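Local coordinates for protein nine-heme cytochrome C (Desulfovibrio desulfuricans, PDB 1OFW) that carries electrons through nine covalently bound c-type hemes and may form part of a transmembrane redox complex that passes electrons to the cytoplasm for sulfate reduction, at residues N132-Q141 with L158-Q166. Sequence-based numbering, arbitrary orientation.
Sequences NITPSMTPEQ and LAAETVLAQ
Thr134 meets Thr162 at the centre of the contact, where the loop runs closest to the helix. The backbone N of Thr134 donates to Thr162 OG1 at 2.9 Å, a bent bond (139°), and the same hydroxyl donates to Leu158 O one turn back; these two bonds fix its direction. Leu158 O takes two donors, Thr162 N and Thr162 OG1, from opposite faces of its carbonyl plane. With CG2 anti to the backbone N of Thr162, that methyl lies 3.2 Å from Asn132 O. A water donating to Asn132 O makes a weak bond with Gln166 NE2, while Asn132 OD1 accepts from Val34 N.

A second polar link lies farther along the loop: from the extended side chain of Glu161, OE2 accepts from Ser136 OG, but the modelled 2.4 Å is too short to be taken at face value. Thr134 OG1 accepts from Ser136 N (3.0 Å, 169°), closing an ST turn that ties down this backbone N.

Leu158 supplies the apolar part. Its CD2 packs 3.7 Å from Met137 CA, and both its methyls touch the amide end of Gln141. Ile133 and Leu158 also meet Val15 of strand 13-16.

Gln141 OE1 accepts from Thr138 N and Thr138 OG1 from Gln141 N, a capping box starting helix 139-147. Through helix 152-164 the chain then returns to cover the ST-turn loop that follows Cys130 and His131 of the heme 5 site.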
ATOM      1  N   ASN A 132      -2.483   3.295  14.067  1.00 18.01           N
ATOM      2  CA  ASN A 132      -3.884   2.869  14.089  1.00 19.25           C
ATOM      3  C   ASN A 132      -4.410   2.564  15.474  1.00 18.15           C
ATOM      4  O   ASN A 132      -5.471   1.918  15.576  1.00 23.34           O
ATOM      5  CB  ASN A 132      -3.978   1.621  13.193  1.00 18.89           C
ATOM      6  CG  ASN A 132      -3.234   0.407  13.697  1.00 21.27           C
ATOM      7  OD1 ASN A 132      -2.705   0.374  14.792  1.00 16.09           O
ATOM      8  ND2 ASN A 132      -3.149  -0.674  12.933  1.00 23.12           N
ATOM      9  N   ILE A 133      -3.765   2.962  16.533  1.00 18.97           N
ATOM     10  CA  ILE A 133      -4.177   2.629  17.902  1.00 19.99           C
ATOM     11  C   ILE A 133      -5.587   3.018  18.303  1.00 21.75           C
ATOM     12  O   ILE A 133      -6.101   4.069  17.941  1.00 21.48           O
ATOM     13  CB  ILE A 133      -3.256   3.318  18.956  1.00 20.09           C
ATOM     14  CG1 ILE A 133      -3.423   2.679  20.343  1.00 20.70           C
ATOM     15  CG2 ILE A 133      -3.472   4.822  19.042  1.00 20.45           C
ATOM     16  CD1 ILE A 133      -2.973   1.253  20.439  1.00 19.01           C
ATOM     17  N   THR A 134      -6.173   2.189  19.182  1.00 19.85           N
ATOM     18  CA  THR A 134      -7.462   2.479  19.758  1.00 21.08           C
ATOM     19  C   THR A 134      -7.484   3.825  20.481  1.00 25.53           C
ATOM     20  O   THR A 134      -6.559   4.201  21.190  1.00 23.05           O
ATOM     21  CB  THR A 134      -7.969   1.409  20.742  1.00 22.49           C
ATOM     22  OG1 THR A 134      -9.144   1.909  21.407  1.00 26.11           O
ATOM     23  CG2 THR A 134      -6.942   1.127  21.827  1.00 23.27           C
ATOM     24  N   PRO A 135      -8.576   4.586  20.315  1.00 31.33           N
ATOM     25  CA  PRO A 135      -8.728   5.825  21.085  1.00 30.62           C
ATOM     26  C   PRO A 135      -8.735   5.612  22.574  1.00 26.83           C
ATOM     27  O   PRO A 135      -8.538   6.550  23.336  1.00 33.32           O
ATOM     28  CB  PRO A 135     -10.123   6.322  20.682  1.00 37.03           C
ATOM     29  CG  PRO A 135     -10.306   5.768  19.306  1.00 40.07           C
ATOM     30  CD  PRO A 135      -9.704   4.386  19.376  1.00 35.41           C
ATOM     31  N   SER A 136      -8.924   4.398  23.049  1.00 29.75           N
ATOM     32  CA  SER A 136      -8.937   4.140  24.482  1.00 28.11           C
ATOM     33  C   SER A 136      -7.591   4.253  25.174  1.00 32.85           C
ATOM     34  O   SER A 136      -7.494   4.437  26.396  1.00 31.09           O
ATOM     35  CB  SER A 136      -9.490   2.719  24.695  1.00 32.52           C
ATOM     36  OG  SER A 136     -10.791   2.647  24.131  1.00 34.84           O
ATOM     37  N   MET A 137      -6.480   4.121  24.439  1.00 24.87           N
ATOM     38  CA  MET A 137      -5.176   4.272  25.094  1.00 24.81           C
ATOM     39  C   MET A 137      -5.046   5.624  25.765  1.00 25.87           C
ATOM     40  O   MET A 137      -5.371   6.628  25.138  1.00 24.14           O
ATOM     41  CB  MET A 137      -4.066   4.118  24.039  1.00 22.21           C
ATOM     42  CG  MET A 137      -2.685   4.297  24.650  1.00 21.66           C
ATOM     43  SD  MET A 137      -1.364   4.398  23.448  1.00 22.55           S
ATOM     44  CE  MET A 137      -1.652   5.952  22.662  1.00 19.62           C
ATOM     45  N   THR A 138      -4.580   5.714  26.999  1.00 28.73           N
ATOM     46  CA  THR A 138      -4.453   7.019  27.640  1.00 27.39           C
ATOM     47  C   THR A 138      -3.072   7.607  27.431  1.00 25.84           C
ATOM     48  O   THR A 138      -2.114   6.913  27.091  1.00 23.06           O
ATOM     49  CB  THR A 138      -4.626   6.891  29.178  1.00 26.07           C
ATOM     50  OG1 THR A 138      -3.564   6.051  29.671  1.00 26.16           O
ATOM     51  CG2 THR A 138      -5.925   6.220  29.576  1.00 32.32           C
ATOM     52  N   PRO A 139      -2.865   8.897  27.680  1.00 26.00           N
ATOM     53  CA  PRO A 139      -1.506   9.443  27.656  1.00 23.25           C
ATOM     54  C   PRO A 139      -0.559   8.805  28.653  1.00 22.20           C
ATOM     55  O   PRO A 139       0.637   8.670  28.391  1.00 22.24           O
ATOM     56  CB  PRO A 139      -1.720  10.912  28.030  1.00 29.43           C
ATOM     57  CG  PRO A 139      -3.136  11.186  27.649  1.00 30.77           C
ATOM     58  CD  PRO A 139      -3.894   9.910  27.950  1.00 29.85           C
ATOM     59  N   GLU A 140      -1.044   8.366  29.818  1.00 24.67           N
ATOM     60  CA  GLU A 140      -0.190   7.614  30.736  1.00 24.31           C
ATOM     61  C   GLU A 140       0.277   6.273  30.162  1.00 21.22           C
ATOM     62  O   GLU A 140       1.451   5.886  30.320  1.00 22.17           O
ATOM     63  CB  GLU A 140      -0.977   7.431  32.051  1.00 31.93           C
ATOM     64  CG  GLU A 140      -1.726   8.718  32.426  1.00 39.12           C
ATOM     65  CD  GLU A 140      -3.136   8.868  31.903  1.00 39.86           C
ATOM     66  OE1 GLU A 140      -4.075   8.116  32.267  1.00 68.57           O
ATOM     67  OE2 GLU A 140      -3.395   9.772  31.093  1.00 46.74           O
ATOM     68  N   GLN A 141      -0.629   5.554  29.496  1.00 23.39           N
ATOM     69  CA  GLN A 141      -0.251   4.309  28.820  1.00 24.71           C
ATOM     70  C   GLN A 141       0.778   4.564  27.721  1.00 20.24           C
ATOM     71  O   GLN A 141       1.746   3.842  27.540  1.00 19.14           O
ATOM     72  CB  GLN A 141      -1.510   3.651  28.260  1.00 26.95           C
ATOM     73  CG  GLN A 141      -2.269   2.815  29.284  1.00 27.11           C
ATOM     74  CD  GLN A 141      -3.637   2.398  28.770  1.00 25.35           C
ATOM     75  OE1 GLN A 141      -4.290   3.033  27.959  1.00 24.72           O
ATOM     76  NE2 GLN A 141      -4.061   1.260  29.296  1.00 32.61           N
ATOM     77  N   LEU A 158      -4.818  -3.418  24.803  1.00 17.97           N
ATOM     78  CA  LEU A 158      -4.913  -2.308  23.838  1.00 17.33           C
ATOM     79  C   LEU A 158      -4.878  -2.854  22.408  1.00 18.29           C
ATOM     80  O   LEU A 158      -5.644  -2.415  21.553  1.00 16.34           O
ATOM     81  CB  LEU A 158      -3.778  -1.308  24.038  1.00 18.42           C
ATOM     82  CG  LEU A 158      -3.883  -0.386  25.278  1.00 20.03           C
ATOM     83  CD1 LEU A 158      -2.578   0.368  25.441  1.00 24.68           C
ATOM     84  CD2 LEU A 158      -5.065   0.549  25.161  1.00 21.31           C
ATOM     85  N   ALA A 159      -3.980  -3.809  22.164  1.00 17.24           N
ATOM     86  CA  ALA A 159      -3.865  -4.388  20.833  1.00 16.67           C
ATOM     87  C   ALA A 159      -5.152  -5.103  20.451  1.00 19.42           C
ATOM     88  O   ALA A 159      -5.681  -4.994  19.342  1.00 17.83           O
ATOM     89  CB  ALA A 159      -2.692  -5.356  20.801  1.00 16.57           C
ATOM     90  N   ALA A 160      -5.714  -5.878  21.393  1.00 19.09           N
ATOM     91  CA  ALA A 160      -6.938  -6.606  21.057  1.00 17.59           C
ATOM     92  C   ALA A 160      -8.108  -5.692  20.823  1.00 16.03           C
ATOM     93  O   ALA A 160      -8.940  -5.901  19.939  1.00 19.38           O
ATOM     94  CB  ALA A 160      -7.253  -7.579  22.188  1.00 22.33           C
ATOM     95  N   GLU A 161      -8.235  -4.647  21.616  1.00 17.24           N
ATOM     96  CA  GLU A 161      -9.308  -3.679  21.439  1.00 19.41           C
ATOM     97  C   GLU A 161      -9.202  -3.040  20.065  1.00 22.39           C
ATOM     98  O   GLU A 161     -10.156  -2.869  19.316  1.00 21.68           O
ATOM     99  CB  GLU A 161      -9.267  -2.636  22.557  1.00 22.20           C
ATOM    100  CG  GLU A 161     -10.267  -1.526  22.341  1.00 24.60           C
ATOM    101  CD  GLU A 161     -10.299  -0.560  23.518  1.00 32.18           C
ATOM    102  OE1 GLU A 161      -9.469  -0.674  24.436  1.00 38.62           O
ATOM    103  OE2 GLU A 161     -11.182   0.321  23.502  1.00 37.90           O
ATOM    104  N   THR A 162      -7.972  -2.705  19.700  1.00 17.58           N
ATOM    105  CA  THR A 162      -7.754  -2.109  18.378  1.00 16.87           C
ATOM    106  C   THR A 162      -8.125  -3.059  17.274  1.00 18.00           C
ATOM    107  O   THR A 162      -8.891  -2.729  16.347  1.00 18.27           O
ATOM    108  CB  THR A 162      -6.274  -1.691  18.249  1.00 16.88           C
ATOM    109  OG1 THR A 162      -5.954  -0.750  19.256  1.00 16.67           O
ATOM    110  CG2 THR A 162      -6.018  -0.981  16.912  1.00 16.83           C
ATOM    111  N   VAL A 163      -7.592  -4.285  17.304  1.00 17.47           N
ATOM    112  CA  VAL A 163      -7.853  -5.271  16.264  1.00 17.24           C
ATOM    113  C   VAL A 163      -9.349  -5.552  16.140  1.00 22.78           C
ATOM    114  O   VAL A 163      -9.897  -5.660  15.029  1.00 21.26           O
ATOM    115  CB  VAL A 163      -7.080  -6.582  16.468  1.00 18.63           C
ATOM    116  CG1 VAL A 163      -7.582  -7.680  15.563  1.00 22.09           C
ATOM    117  CG2 VAL A 163      -5.597  -6.318  16.207  1.00 22.89           C
ATOM    118  N   LEU A 164     -10.021  -5.654  17.293  1.00 20.69           N
ATOM    119  CA  LEU A 164     -11.422  -6.070  17.203  1.00 25.21           C
ATOM    120  C   LEU A 164     -12.311  -4.977  16.664  1.00 25.07           C
ATOM    121  O   LEU A 164     -13.396  -5.287  16.138  1.00 27.89           O
ATOM    122  CB  LEU A 164     -11.843  -6.565  18.592  1.00 27.80           C
ATOM    123  CG  LEU A 164     -11.143  -7.873  19.011  1.00 28.75           C
ATOM    124  CD1 LEU A 164     -11.478  -8.178  20.461  1.00 33.53           C
ATOM    125  CD2 LEU A 164     -11.527  -9.046  18.111  1.00 32.92           C
ATOM    126  N   ALA A 165     -11.910  -3.720  16.738  1.00 24.25           N
ATOM    127  CA  ALA A 165     -12.721  -2.642  16.194  1.00 25.12           C
ATOM    128  C   ALA A 165     -12.332  -2.285  14.749  1.00 26.28           C
ATOM    129  O   ALA A 165     -12.922  -1.338  14.212  1.00 26.76           O
ATOM    130  CB  ALA A 165     -12.608  -1.379  17.003  1.00 25.42           C
ATOM    131  N   GLN A 166     -11.365  -2.992  14.172  1.00 22.81           N
ATOM    132  CA  GLN A 166     -10.927  -2.611  12.826  1.00 20.15           C
ATOM    133  C   GLN A 166     -12.008  -3.002  11.827  1.00 22.60           C
ATOM    134  O   GLN A 166     -12.644  -4.047  11.936  1.00 28.73           O
ATOM    135  CB  GLN A 166      -9.618  -3.273  12.451  1.00 21.61           C
ATOM    136  CG  GLN A 166      -8.409  -2.571  13.067  1.00 21.53           C
ATOM    137  CD  GLN A 166      -7.164  -3.421  12.902  1.00 20.79           C
ATOM    138  OE1 GLN A 166      -7.245  -4.551  12.412  1.00 23.66           O
ATOM    139  NE2 GLN A 166      -6.070  -2.870  13.383  1.00 24.12           N
TER
HETATM  140  O   HOH W   1      -7.031   0.273  14.143  1.00 28.19           O